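Local coordinates for two-domain protein containing predicted PHP-like metal-dependent phosphoesterase (Bacteroides vulgatus ATCC 8482, PDB 3E38) that probably acts as a zinc-dependent PHP-type phosphoesterase, perhaps with 5'-3' exonuclease activity on nucleic acids, and carries a second, Ig-like domain, at residues A178-W181 / C182-N186. Sequence-based numbering, arbitrary orientation.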
ATOM      1  N   ALA B 178     -24.525 -15.856  17.561  1.00 25.68           N
ATOM      2  CA  ALA B 178     -23.947 -17.205  17.538  1.00 29.08           C
ATOM      3  C   ALA B 178     -23.026 -17.402  18.706  1.00 32.31           C
ATOM      4  O   ALA B 178     -22.870 -18.505  19.218  1.00 36.53           O
ATOM      5  CB  ALA B 178     -23.172 -17.476  16.203  1.00 26.55           C
ATOM      6  N   ILE B 179     -22.407 -16.309  19.127  1.00 32.91           N
ATOM      7  CA  ILE B 179     -21.461 -16.357  20.244  1.00 31.54           C
ATOM      8  C   ILE B 179     -22.226 -16.879  21.457  1.00 30.37           C
ATOM      9  O   ILE B 179     -21.809 -17.824  22.113  1.00 28.98           O
ATOM     10  CB  ILE B 179     -20.761 -14.976  20.526  1.00 30.52           C
ATOM     11  CG1 ILE B 179     -19.901 -14.560  19.329  1.00 29.72           C
ATOM     12  CG2 ILE B 179     -19.885 -15.051  21.762  1.00 32.58           C
ATOM     13  CD1 ILE B 179     -19.496 -13.114  19.338  1.00 26.75           C
ATOM     14  N   GLN B 180     -23.379 -16.292  21.694  1.00 29.04           N
ATOM     15  CA  GLN B 180     -24.171 -16.631  22.874  1.00 32.01           C
ATOM     16  C   GLN B 180     -24.666 -18.061  22.779  1.00 31.49           C
ATOM     17  O   GLN B 180     -24.861 -18.750  23.784  1.00 36.00           O
ATOM     18  CB  GLN B 180     -25.342 -15.652  23.037  1.00 32.19           C
ATOM     19  CG  GLN B 180     -26.061 -15.771  24.352  1.00 33.88           C
ATOM     20  CD  GLN B 180     -25.115 -15.580  25.520  1.00 40.99           C
ATOM     21  OE1 GLN B 180     -24.333 -14.630  25.555  1.00 43.94           O
ATOM     22  NE2 GLN B 180     -25.182 -16.489  26.488  1.00 27.32           N
ATOM     23  N   TRP B 181     -24.880 -18.498  21.556  1.00 30.95           N
ATOM     24  CA  TRP B 181     -25.372 -19.866  21.298  1.00 30.09           C
ATOM     25  C   TRP B 181     -24.305 -20.857  21.667  1.00 28.90           C
ATOM     26  O   TRP B 181     -24.552 -21.830  22.363  1.00 28.59           O
ATOM     27  CB  TRP B 181     -25.791 -20.075  19.844  1.00 30.29           C
ATOM     28  CG  TRP B 181     -27.068 -19.390  19.560  1.00 34.27           C
ATOM     29  CD1 TRP B 181     -28.051 -19.132  20.464  1.00 34.02           C
ATOM     30  CD2 TRP B 181     -27.583 -18.971  18.286  1.00 23.08           C
ATOM     31  NE1 TRP B 181     -29.111 -18.506  19.855  1.00 27.35           N
ATOM     32  CE2 TRP B 181     -28.861 -18.421  18.516  1.00 32.61           C
ATOM     33  CE3 TRP B 181     -27.117 -19.034  16.998  1.00 32.61           C
ATOM     34  CZ2 TRP B 181     -29.635 -17.902  17.502  1.00 30.83           C
ATOM     35  CZ3 TRP B 181     -27.897 -18.529  15.988  1.00 32.11           C
ATOM     36  CH2 TRP B 181     -29.127 -17.966  16.236  1.00 25.85           C
ATOM     37  N   CYS B 182     -23.108 -20.580  21.201  1.00 28.14           N
ATOM     38  CA  CYS B 182     -21.974 -21.451  21.495  1.00 31.05           C
ATOM     39  C   CYS B 182     -21.678 -21.473  22.987  1.00 30.75           C
ATOM     40  O   CYS B 182     -21.339 -22.530  23.552  1.00 30.89           O
ATOM     41  CB  CYS B 182     -20.733 -21.028  20.740  1.00 29.86           C
ATOM     42  SG  CYS B 182     -20.882 -21.177  18.957  1.00 33.66           S
ATOM     43  N   LEU B 183     -21.897 -20.333  23.634  1.00 31.33           N
ATOM     44  CA  LEU B 183     -21.644 -20.221  25.075  1.00 33.89           C
ATOM     45  C   LEU B 183     -22.687 -21.054  25.823  1.00 33.85           C
ATOM     46  O   LEU B 183     -22.342 -21.861  26.681  1.00 34.16           O
ATOM     47  CB  LEU B 183     -21.622 -18.770  25.607  1.00 33.02           C
ATOM     48  CG  LEU B 183     -20.543 -17.816  25.086  1.00 36.18           C
ATOM     49  CD1 LEU B 183     -20.732 -16.448  25.750  1.00 28.90           C
ATOM     50  CD2 LEU B 183     -19.094 -18.334  25.276  1.00 29.78           C
ATOM     51  N   ASP B 184     -23.943 -20.932  25.427  1.00 35.10           N
ATOM     52  CA  ASP B 184     -25.032 -21.648  26.129  1.00 35.36           C
ATOM     53  C   ASP B 184     -25.063 -23.134  25.818  1.00 36.79           C
ATOM     54  O   ASP B 184     -25.373 -23.950  26.673  1.00 37.24           O
ATOM     55  CB  ASP B 184     -26.394 -21.075  25.763  1.00 36.00           C
ATOM     56  CG  ASP B 184     -26.551 -19.624  26.190  1.00 40.65           C
ATOM     57  OD1 ASP B 184     -25.856 -19.204  27.143  1.00 39.28           O
ATOM     58  OD2 ASP B 184     -27.368 -18.910  25.562  1.00 42.97           O
ATOM     59  N   LYS B 185     -24.680 -23.483  24.601  1.00 37.78           N
ATOM     60  CA  LYS B 185     -24.797 -24.870  24.126  1.00 35.92           C
ATOM     61  C   LYS B 185     -23.464 -25.622  24.096  1.00 37.12           C
ATOM     62  O   LYS B 185     -23.367 -26.755  23.640  1.00 40.02           O
ATOM     63  CB  LYS B 185     -25.505 -24.834  22.761  1.00 37.50           C
ATOM     64  CG  LYS B 185     -27.016 -24.691  22.966  1.00 34.33           C
ATOM     65  CD  LYS B 185     -27.827 -23.984  21.861  1.00 42.87           C
ATOM     66  CE  LYS B 185     -29.346 -23.949  22.314  1.00 49.29           C
ATOM     67  NZ  LYS B 185     -30.226 -22.840  21.762  1.00 52.60           N
ATOM     68  N   ASN B 186     -22.430 -24.947  24.571  1.00 37.77           N
ATOM     69  CA  ASN B 186     -21.076 -25.514  24.659  1.00 37.04           C
ATOM     70  C   ASN B 186     -20.480 -25.956  23.324  1.00 36.53           C
ATOM     71  O   ASN B 186     -19.958 -27.065  23.193  1.00 34.13           O
ATOM     72  CB  ASN B 186     -21.080 -26.716  25.610  1.00 38.16           C
ATOM     73  CG  ASN B 186     -19.682 -27.089  26.069  1.00 39.20           C
ATOM     74  OD1 ASN B 186     -18.766 -26.268  26.026  1.00 49.60           O
ATOM     75  ND2 ASN B 186     -19.511 -28.316  26.513  1.00 35.37           N
TER
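Gln180 and Asp184, one turn apart on the outer side of a helix, illustrate how an i-to-i+4 spacing lets an amide bond to a carboxylate. NE2 of Gln180 donates to Asp184 OD1 at 2.9 Å, meeting its syn side but well out of the carboxylate plane, with a weaker branch to OD2. The amide comes round toward Asp184 because the Gln180 chain, which leaves with CG anti to the backbone N (chi1 -170°), bends at chi2 (57°). An alanine here would remove this donor, and the Asp184 carboxylate would probably be freer to turn. Beneath the side chains run i-to-i+4 backbone bonds, from Cys182 N to Ala178 O (2.9 Å) through Lys185 N to Trp181 O (2.8 Å). Within the helix, apolar contact is slight: Leu183 CD1 lies 4.3 Å from Ile179 CG2. Lys185 NZ lies 4.5 Å from Trp181 CD1; the Trp181 and Trp150 rings meet edge-to-face, and Lys185 makes a cation-pi contact with Trp150. Asn186, with positive phi (60°), takes the chain out of the helix. This amphipathic alpha-helix links parallel strands 165-170 and 188-192 in a beta-alpha-beta crossover; Ala178 packs on strand 165-170, while Ile179 and Leu183 touch both Met189 and strand 330-332 of the Ig-like domain, where the two domains meet.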